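Probable glutathione S-transferase (Pseudomonas aeruginosa, PDB 6JWK) probably isomerises maleylpyruvate with the help of glutathione, as a zeta-class member of the glutathione S-transferase superfamily. Local coordinates at residues S9-R14 against S64-I69; G23-V28 against F200-P205; L3-N8 against R14-L19. All blocks are in the same frame, centred on the assembly; numbering follows the deposited sequence.

Contact 1: S9-R14 against S64-I69; sequences SSTSYR and SQSLAI. With SO4 (sulfate ion), chain I.
R14 reaches from the first helix to the hydroxyl of S66 at the start of helix 66-76. Its side chain runs straight from CG to NE, so the guanidinium stands well clear of its own backbone, and R14 NH1 points to S66 OG at 2.9 Å with an N-H...O angle of 149°. The hydroxyl lies at the edge of the guanidinium, near its plane. S66 meets it because OG is tucked between the backbone N and the carbonyl carbon (chi1 65°). T11 CG2 sits 3.8 Å above one face of the R14 guanidinium, toward the rim, while L67 CD2 approaches NH1 obliquely. P169 and H105 add further cover to R14. The sequence SSTSYR falls in the stretch matching the zeta-class SSCxxRVRIAL signature, which in relatives borders the glutathione site; a threonine stands here at the cysteine position. S9 is the N-cap of helix 10-22, and S10 N donates to sulfate O3 at 3.2 Å, nearly straight at 168°, with H105 NE2 holding the same ion. The helix end probably helps to attract this anion, which most likely came from the crystallisation liquor. S9 OG and S12 OG share a hydrogen bond of 3.0 Å. T11 OG1 is bonded to L52 O, and T11 O lies 3.8 Å from S66 CB. Next to S66 in the chain, Q65 NE2 bonds to D103 OD2 of the second subunit.

Contact 2: G23-V28 against F200-P205; sequences GLDYQV and FQRASP
D25 and R202 face each other from two quite different backbones: D25 opens the short 3-10 turn 25-27, and R202 lies in the last turn of helix 198-203. The main chains stay well apart, with D25 CA and A203 CA the nearest pair at 8.0 Å, so the side chains have to bridge the gap. Helix 10-22 ends at G23 in a Schellman motif, whose positive phi suits glycine. The other helix stops at S204, where S204 OG donates to Q201 O at 2.7 Å and S204 N to the same oxygen.

Both acidic and basic side chains set out toward each other. R202 bends at its third torsion (77°), which turns the NE side of its guanidinium to the carboxylate. The grip is side-on: R202 NH1 meets D25 OD1 through the syn lone pair, almost exactly in the guanidinium plane and at 167°, while R202 NE reaches D25 OD2 at 2.9 Å from above the carboxylate plane. The two planes are 41° apart, so this two-nitrogen salt bridge is twisted. The NH1-OD1 separation is modelled very short, and its exact length is doubtful.

This surface bridge ties the thioredoxin-like N-terminal domain to the helical C-terminal domain. Beneath it runs helix 10-22, with A20 touching D25 and I17 packed against F200 and A203, while Q27 pairs through its backbone with L3 of strand 2-5.

Contact 3: L3-N8 against R14-L19; sequences LYSFFN and RVRIAL
L3 on the first strand drops its side chain onto V15 and L19 of the helix that follows. This is the opening of the beta-alpha-beta crossover made by strand 2-5, helix 10-22 and strand 28-30 in the thioredoxin-like domain; the short strand and helix segments pass 9.9 Å apart with their directions at 139°. L3 CD1 meets V15 CG1 at 3.3 Å, L3 CB meets L19 CD1 at 3.8 Å, and L3 CD2 lies between the two, 4.0 Å from V15 CG1 and from L19 CD1 alike. The short approach to V15 goes together with an unusual second torsion of L3 (chi2 94°), and the pair may reflect a doubtful rotamer or some crowding. L3 CD2 also reaches R16 CG, where the apolar patch gives way to a polar one.

There S5 turns its hydroxyl toward the helix, and R16 NH1 donates to S5 OG at 2.9 Å, with OG tilted only slightly from the guanidinium plane. R16 can reach back because its chain bends at the third torsion (-49°), curling the guanidinium toward the loop after the strand. Two carbonyls of that loop take weak hydrogen bonds, F6 O from R16 NH1 at 3.2 Å and F7 O from R16 NH2 at 3.4 Å.

Further out, V28 of strand 28-30 touches S5, R16 and L19, and I69 of helix 66-76 touches V15. F7 N is bonded to D210 OD2, and the F7 ring meets that of Y211 at about a right angle; both probably help to hold the loop. R16 itself is positioned by its NE, which donates to A203 O.

How the contacts relate
Helix 10-22 joins the three sites. Contacts 1 and 3 have centres about 7 Å apart, and their segments overlap at R14, which does its work in contact 1; V15 CG2 of contact 3 packs 3.8 Å from S66 CB of contact 1. Contact 2 is also about 7 Å from contact 3, centre to centre, but about 13 Å from contact 1. It connects to contact 3 through A203 O, probably hydrogen-bonded to R16 NE at 2.9 Å, and to contact 1 through Y13, whose CD1 lies 3.5 Å from that same A203 O. The sulfate belongs to contact 1, at the helix end that probably borders the glutathione pocket.

Contact 1: S9-R14 against S64-I69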
loop_
_atom_site.group_PDB
_atom_site.type_symbol
_atom_site.label_atom_id
_atom_site.label_comp_id
_atom_site.label_asym_id
_atom_site.label_seq_id
_atom_site.Cartn_x
_atom_site.Cartn_y
_atom_site.Cartn_z
ATOM N N SER B 9 15.115 5.225 -7.648
ATOM C CA SER B 9 13.703 4.850 -7.379
ATOM C C SER B 9 13.582 4.300 -5.955
ATOM O O SER B 9 14.236 3.253 -5.672
ATOM C CB SER B 9 13.240 3.855 -8.395
ATOM O OG SER B 9 12.200 3.072 -7.868
ATOM N N SER B 10 12.763 4.912 -5.102
ATOM C CA SER B 10 12.547 4.436 -3.711
ATOM C C SER B 10 11.977 3.019 -3.705
ATOM O O SER B 10 12.374 2.215 -2.853
ATOM C CB SER B 10 11.643 5.337 -2.931
ATOM O OG SER B 10 12.280 6.547 -2.701
ATOM N N THR B 11 11.051 2.713 -4.605
ATOM C CA THR B 11 10.381 1.394 -4.605
ATOM C C THR B 11 11.421 0.368 -5.063
ATOM O O THR B 11 11.388 -0.766 -4.559
ATOM C CB THR B 11 9.077 1.412 -5.436
ATOM O OG1 THR B 11 9.431 1.927 -6.724
ATOM C CG2 THR B 11 8.016 2.284 -4.799
ATOM N N SER B 12 12.314 0.724 -5.975
ATOM C CA SER B 12 13.437 -0.184 -6.371
ATOM C C SER B 12 14.323 -0.455 -5.143
ATOM O O SER B 12 14.720 -1.593 -4.906
ATOM C CB SER B 12 14.267 0.393 -7.497
ATOM O OG SER B 12 13.496 0.539 -8.680
ATOM N N TYR B 13 14.650 0.601 -4.418
ATOM C CA TYR B 13 15.509 0.515 -3.210
ATOM C C TYR B 13 14.887 -0.515 -2.235
ATOM O O TYR B 13 15.620 -1.373 -1.707
ATOM C CB TYR B 13 15.681 1.932 -2.665
ATOM C CG TYR B 13 16.690 2.099 -1.555
ATOM C CD1 TYR B 13 17.538 1.069 -1.157
ATOM C CD2 TYR B 13 16.859 3.346 -0.961
ATOM C CE1 TYR B 13 18.465 1.253 -0.134
ATOM C CE2 TYR B 13 17.789 3.541 0.059
ATOM C CZ TYR B 13 18.598 2.493 0.464
ATOM O OH TYR B 13 19.514 2.706 1.452
ATOM N N ARG B 14 13.579 -0.430 -1.969
ATOM C CA ARG B 14 12.861 -1.368 -1.052
ATOM C C ARG B 14 13.197 -2.807 -1.450
ATOM O O ARG B 14 13.485 -3.598 -0.611
ATOM C CB ARG B 14 11.327 -1.244 -1.119
ATOM C CG ARG B 14 10.759 0.087 -0.652
ATOM C CD ARG B 14 9.274 0.069 -0.870
ATOM N NE ARG B 14 8.707 1.354 -0.575
ATOM C CZ ARG B 14 7.479 1.704 -0.844
ATOM N NH1 ARG B 14 6.690 0.863 -1.495
ATOM N NH2 ARG B 14 7.049 2.910 -0.510
ATOM N N SER B 64 5.169 -6.717 -10.487
ATOM C CA SER B 64 5.277 -5.340 -10.008
ATOM C C SER B 64 4.703 -5.332 -8.578
ATOM O O SER B 64 3.971 -6.343 -8.136
ATOM C CB SER B 64 4.482 -4.455 -10.915
ATOM O OG SER B 64 3.075 -4.733 -10.734
ATOM N N GLN B 65 4.808 -4.161 -7.986
ATOM C CA GLN B 65 4.380 -3.817 -6.612
ATOM C C GLN B 65 5.448 -4.343 -5.662
ATOM O O GLN B 65 5.509 -5.542 -5.365
ATOM C CB GLN B 65 2.955 -4.228 -6.281
ATOM C CG GLN B 65 1.896 -3.462 -7.081
ATOM C CD GLN B 65 1.890 -1.979 -6.796
ATOM O OE1 GLN B 65 2.220 -1.523 -5.688
ATOM N NE2 GLN B 65 1.533 -1.203 -7.812
ATOM N N SER B 66 6.255 -3.406 -5.169
ATOM C CA SER B 66 7.379 -3.671 -4.240
ATOM C C SER B 66 6.919 -4.535 -3.060
ATOM O O SER B 66 7.619 -5.568 -2.724
ATOM C CB SER B 66 8.009 -2.323 -3.856
ATOM O OG SER B 66 7.108 -1.511 -3.128
ATOM N N LEU B 67 5.778 -4.249 -2.417
ATOM C CA LEU B 67 5.352 -5.103 -1.269
ATOM C C LEU B 67 4.848 -6.485 -1.728
ATOM O O LEU B 67 5.050 -7.445 -0.982
ATOM C CB LEU B 67 4.268 -4.446 -0.418
ATOM C CG LEU B 67 4.573 -3.065 0.138
ATOM C CD1 LEU B 67 3.779 -2.852 1.422
ATOM C CD2 LEU B 67 6.024 -2.808 0.354
ATOM N N ALA B 68 4.245 -6.634 -2.913
ATOM C CA ALA B 68 3.899 -7.989 -3.410
ATOM C C ALA B 68 5.201 -8.756 -3.683
ATOM O O ALA B 68 5.272 -9.976 -3.421
ATOM C CB ALA B 68 3.004 -7.894 -4.630
ATOM N N ILE B 69 6.206 -8.086 -4.243
ATOM C CA ILE B 69 7.480 -8.754 -4.594
ATOM C C ILE B 69 8.123 -9.189 -3.275
ATOM O O ILE B 69 8.636 -10.305 -3.203
ATOM C CB ILE B 69 8.404 -7.841 -5.398
ATOM C CG1 ILE B 69 7.869 -7.628 -6.811
ATOM C CG2 ILE B 69 9.813 -8.406 -5.404
ATOM C CD1 ILE B 69 8.308 -6.311 -7.450
HETATM S S SO4 I . 9.936 6.749 -6.831
HETATM O O1 SO4 I . 9.565 5.427 -6.421
HETATM O O2 SO4 I . 8.795 7.597 -6.950
HETATM O O3 SO4 I . 10.818 7.388 -5.874
HETATM O O4 SO4 I . 10.580 6.639 -8.107
#

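Contact 2: G23-V28 against F200-P205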
loop_
_atom_site.group_PDB
_atom_site.type_symbol
_atom_site.label_atom_id
_atom_site.label_comp_id
_atom_site.label_asym_id
_atom_site.label_seq_id
_atom_site.Cartn_x
_atom_site.Cartn_y
_atom_site.Cartn_z
ATOM N N GLY B 23 20.315 -12.591 0.313
ATOM C CA GLY B 23 21.590 -12.972 -0.330
ATOM C C GLY B 23 21.404 -13.318 -1.799
ATOM O O GLY B 23 22.160 -14.156 -2.303
ATOM N N LEU B 24 20.449 -12.676 -2.482
ATOM C CA LEU B 24 20.125 -12.875 -3.924
ATOM C C LEU B 24 20.402 -11.594 -4.730
ATOM O O LEU B 24 19.715 -11.376 -5.745
ATOM C CB LEU B 24 18.628 -13.224 -4.029
ATOM C CG LEU B 24 18.148 -14.471 -3.292
ATOM C CD1 LEU B 24 16.638 -14.529 -3.274
ATOM C CD2 LEU B 24 18.712 -15.734 -3.914
ATOM N N ASP B 25 21.280 -10.687 -4.309
ATOM C CA ASP B 25 21.323 -9.350 -4.979
ATOM C C ASP B 25 22.162 -9.390 -6.280
ATOM O O ASP B 25 22.169 -8.353 -6.986
ATOM C CB ASP B 25 21.721 -8.230 -4.012
ATOM C CG ASP B 25 23.074 -8.461 -3.382
ATOM O OD1 ASP B 25 24.062 -8.467 -4.154
ATOM O OD2 ASP B 25 23.123 -8.690 -2.148
ATOM N N TYR B 26 22.773 -10.529 -6.655
ATOM C CA TYR B 26 23.233 -10.804 -8.055
ATOM C C TYR B 26 22.054 -10.658 -9.053
ATOM O O TYR B 26 22.252 -10.288 -10.214
ATOM C CB TYR B 26 23.891 -12.187 -8.185
ATOM C CG TYR B 26 23.027 -13.356 -7.773
ATOM C CD1 TYR B 26 23.040 -13.822 -6.466
ATOM C CD2 TYR B 26 22.177 -13.985 -8.677
ATOM C CE1 TYR B 26 22.244 -14.886 -6.071
ATOM C CE2 TYR B 26 21.365 -15.047 -8.295
ATOM C CZ TYR B 26 21.404 -15.502 -6.985
ATOM O OH TYR B 26 20.623 -16.550 -6.584
ATOM N N GLN B 27 20.822 -10.899 -8.623
ATOM C CA GLN B 27 19.625 -10.747 -9.486
ATOM C C GLN B 27 19.389 -9.287 -9.972
ATOM O O GLN B 27 18.647 -9.108 -10.986
ATOM C CB GLN B 27 18.449 -11.364 -8.719
ATOM C CG GLN B 27 18.666 -12.842 -8.395
ATOM C CD GLN B 27 17.424 -13.602 -7.965
ATOM O OE1 GLN B 27 16.377 -13.042 -7.594
ATOM N NE2 GLN B 27 17.544 -14.921 -7.999
ATOM N N VAL B 28 19.931 -8.240 -9.330
ATOM C CA VAL B 28 19.624 -6.808 -9.701
ATOM C C VAL B 28 20.189 -6.476 -11.097
ATOM O O VAL B 28 21.240 -6.962 -11.370
ATOM C CB VAL B 28 20.114 -5.781 -8.653
ATOM C CG1 VAL B 28 19.901 -4.358 -9.150
ATOM C CG2 VAL B 28 19.470 -6.024 -7.285
ATOM N N PHE B 200 22.292 -3.610 3.474
ATOM C CA PHE B 200 21.723 -2.277 3.166
ATOM C C PHE B 200 22.711 -1.430 2.362
ATOM O O PHE B 200 22.298 -0.651 1.429
ATOM C CB PHE B 200 21.312 -1.586 4.454
ATOM C CG PHE B 200 20.013 -2.099 4.995
ATOM C CD1 PHE B 200 19.974 -3.251 5.761
ATOM C CD2 PHE B 200 18.844 -1.372 4.788
ATOM C CE1 PHE B 200 18.759 -3.693 6.278
ATOM C CE2 PHE B 200 17.649 -1.808 5.321
ATOM C CZ PHE B 200 17.593 -2.982 6.025
ATOM N N GLN B 201 23.983 -1.480 2.745
ATOM C CA GLN B 201 25.021 -0.708 2.017
ATOM C C GLN B 201 25.078 -1.162 0.543
ATOM O O GLN B 201 25.094 -0.278 -0.314
ATOM C CB GLN B 201 26.383 -0.878 2.687
ATOM C CG GLN B 201 26.480 -0.272 4.081
ATOM C CD GLN B 201 27.595 -0.891 4.899
ATOM O OE1 GLN B 201 28.306 -1.798 4.470
ATOM N NE2 GLN B 201 27.690 -0.484 6.140
ATOM N N ARG B 202 25.017 -2.474 0.262
ATOM C CA ARG B 202 24.986 -2.992 -1.141
ATOM C C ARG B 202 23.764 -2.453 -1.886
ATOM O O ARG B 202 23.872 -2.144 -3.118
ATOM C CB ARG B 202 24.901 -4.516 -1.168
ATOM C CG ARG B 202 26.180 -5.204 -0.732
ATOM C CD ARG B 202 25.878 -6.644 -0.348
ATOM N NE ARG B 202 25.703 -7.415 -1.554
ATOM C CZ ARG B 202 26.698 -8.034 -2.197
ATOM N NH1 ARG B 202 26.456 -8.701 -3.319
ATOM N NH2 ARG B 202 27.931 -8.006 -1.709
ATOM N N ALA B 203 22.610 -2.404 -1.203
ATOM C CA ALA B 203 21.316 -2.023 -1.805
ATOM C C ALA B 203 21.257 -0.516 -2.039
ATOM O O ALA B 203 20.418 -0.054 -2.800
ATOM C CB ALA B 203 20.186 -2.514 -0.929
ATOM N N SER B 204 22.084 0.260 -1.362
ATOM C CA SER B 204 21.945 1.734 -1.366
ATOM C C SER B 204 22.047 2.252 -2.802
ATOM O O SER B 204 22.783 1.732 -3.628
ATOM C CB SER B 204 23.008 2.380 -0.439
ATOM O OG SER B 204 24.320 2.180 -0.971
ATOM N N PRO B 205 21.355 3.351 -3.129
ATOM C CA PRO B 205 21.513 4.019 -4.419
ATOM C C PRO B 205 22.976 4.296 -4.805
ATOM O O PRO B 205 23.392 4.019 -5.964
ATOM C CB PRO B 205 20.755 5.352 -4.205
ATOM C CG PRO B 205 19.714 5.033 -3.150
ATOM C CD PRO B 205 20.387 4.022 -2.255
#

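Contact 3: L3-N8 against R14-L19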
loop_
_atom_site.group_PDB
_atom_site.type_symbol
_atom_site.label_atom_id
_atom_site.label_comp_id
_atom_site.label_asym_id
_atom_site.label_seq_id
_atom_site.Cartn_x
_atom_site.Cartn_y
_atom_site.Cartn_z
ATOM N N LEU B 3 15.827 -8.413 -11.331
ATOM C CA LEU B 3 15.064 -7.261 -10.827
ATOM C C LEU B 3 15.511 -6.035 -11.586
ATOM O O LEU B 3 16.674 -5.639 -11.384
ATOM C CB LEU B 3 15.303 -7.016 -9.336
ATOM C CG LEU B 3 14.458 -5.846 -8.856
ATOM C CD1 LEU B 3 13.162 -6.372 -8.278
ATOM C CD2 LEU B 3 15.211 -4.942 -7.912
ATOM N N TYR B 4 14.584 -5.440 -12.334
ATOM C CA TYR B 4 14.794 -4.228 -13.140
ATOM C C TYR B 4 14.607 -3.065 -12.165
ATOM O O TYR B 4 13.532 -2.923 -11.580
ATOM C CB TYR B 4 13.908 -4.277 -14.395
ATOM C CG TYR B 4 14.364 -5.341 -15.361
ATOM C CD1 TYR B 4 14.025 -6.678 -15.170
ATOM C CD2 TYR B 4 15.270 -5.038 -16.381
ATOM C CE1 TYR B 4 14.527 -7.673 -15.996
ATOM C CE2 TYR B 4 15.783 -6.024 -17.216
ATOM C CZ TYR B 4 15.389 -7.339 -17.030
ATOM O OH TYR B 4 15.892 -8.328 -17.812
ATOM N N SER B 5 15.679 -2.306 -11.953
ATOM C CA SER B 5 15.838 -1.317 -10.864
ATOM C C SER B 5 16.345 -0.014 -11.475
ATOM O O SER B 5 17.101 -0.080 -12.422
ATOM C CB SER B 5 16.802 -1.870 -9.828
ATOM O OG SER B 5 17.439 -0.829 -9.060
ATOM N N PHE B 6 15.948 1.130 -10.948
ATOM C CA PHE B 6 16.642 2.426 -11.159
ATOM C C PHE B 6 17.251 2.844 -9.814
ATOM O O PHE B 6 16.566 2.702 -8.719
ATOM C CB PHE B 6 15.660 3.443 -11.763
ATOM C CG PHE B 6 16.174 4.859 -11.850
ATOM C CD1 PHE B 6 17.213 5.188 -12.722
ATOM C CD2 PHE B 6 15.602 5.874 -11.091
ATOM C CE1 PHE B 6 17.674 6.500 -12.819
ATOM C CE2 PHE B 6 16.084 7.176 -11.162
ATOM C CZ PHE B 6 17.108 7.490 -12.038
ATOM N N PHE B 7 18.490 3.357 -9.841
ATOM C CA PHE B 7 19.267 3.641 -8.596
ATOM C C PHE B 7 18.474 4.588 -7.690
ATOM O O PHE B 7 18.462 4.392 -6.462
ATOM C CB PHE B 7 20.695 4.128 -8.876
ATOM C CG PHE B 7 20.792 5.513 -9.439
ATOM C CD1 PHE B 7 20.809 6.607 -8.602
ATOM C CD2 PHE B 7 20.834 5.715 -10.806
ATOM C CE1 PHE B 7 20.878 7.886 -9.124
ATOM C CE2 PHE B 7 20.946 6.991 -11.325
ATOM C CZ PHE B 7 20.946 8.074 -10.484
ATOM N N ASN B 8 17.771 5.544 -8.269
ATOM C CA ASN B 8 17.130 6.642 -7.504
ATOM C C ASN B 8 15.646 6.373 -7.226
ATOM O O ASN B 8 14.990 7.269 -6.634
ATOM C CB ASN B 8 17.268 7.966 -8.250
ATOM C CG ASN B 8 17.904 8.981 -7.332
ATOM O OD1 ASN B 8 18.965 8.709 -6.766
ATOM N ND2 ASN B 8 17.234 10.102 -7.127
ATOM N N ARG B 14 13.579 -0.430 -1.969
ATOM C CA ARG B 14 12.861 -1.368 -1.052
ATOM C C ARG B 14 13.197 -2.807 -1.450
ATOM O O ARG B 14 13.485 -3.598 -0.611
ATOM C CB ARG B 14 11.327 -1.244 -1.119
ATOM C CG ARG B 14 10.759 0.087 -0.652
ATOM C CD ARG B 14 9.274 0.069 -0.870
ATOM N NE ARG B 14 8.707 1.354 -0.575
ATOM C CZ ARG B 14 7.479 1.704 -0.844
ATOM N NH1 ARG B 14 6.690 0.863 -1.495
ATOM N NH2 ARG B 14 7.049 2.910 -0.510
ATOM N N VAL B 15 13.117 -3.129 -2.734
ATOM C CA VAL B 15 13.292 -4.531 -3.196
ATOM C C VAL B 15 14.762 -4.914 -3.268
ATOM O O VAL B 15 15.085 -6.116 -3.024
ATOM C CB VAL B 15 12.598 -4.735 -4.560
ATOM C CG1 VAL B 15 12.775 -6.157 -5.041
ATOM C CG2 VAL B 15 11.108 -4.383 -4.468
ATOM N N ARG B 16 15.656 -3.987 -3.602
ATOM C CA ARG B 16 17.123 -4.253 -3.522
ATOM C C ARG B 16 17.505 -4.587 -2.073
ATOM O O ARG B 16 18.329 -5.496 -1.855
ATOM C CB ARG B 16 17.965 -3.088 -4.022
ATOM C CG ARG B 16 17.866 -2.848 -5.524
ATOM C CD ARG B 16 18.934 -1.903 -6.043
ATOM N NE ARG B 16 19.073 -0.667 -5.270
ATOM C CZ ARG B 16 18.475 0.489 -5.513
ATOM N NH1 ARG B 16 17.681 0.635 -6.562
ATOM N NH2 ARG B 16 18.717 1.529 -4.717
ATOM N N ILE B 17 16.905 -3.938 -1.086
ATOM C CA ILE B 17 17.216 -4.323 0.329
ATOM C C ILE B 17 16.706 -5.744 0.569
ATOM O O ILE B 17 17.455 -6.584 1.153
ATOM C CB ILE B 17 16.562 -3.325 1.291
ATOM C CG1 ILE B 17 17.147 -1.920 1.127
ATOM C CG2 ILE B 17 16.623 -3.796 2.733
ATOM C CD1 ILE B 17 16.308 -0.841 1.829
ATOM N N ALA B 18 15.486 -6.046 0.139
ATOM C CA ALA B 18 14.912 -7.396 0.355
ATOM C C ALA B 18 15.838 -8.446 -0.266
ATOM O O ALA B 18 16.165 -9.508 0.382
ATOM C CB ALA B 18 13.527 -7.487 -0.245
ATOM N N LEU B 19 16.208 -8.259 -1.536
ATOM C CA LEU B 19 17.122 -9.228 -2.191
ATOM C C LEU B 19 18.445 -9.337 -1.409
ATOM O O LEU B 19 18.955 -10.460 -1.286
ATOM C CB LEU B 19 17.347 -8.818 -3.658
ATOM C CG LEU B 19 16.107 -8.967 -4.530
ATOM C CD1 LEU B 19 16.291 -8.269 -5.885
ATOM C CD2 LEU B 19 15.760 -10.440 -4.759
#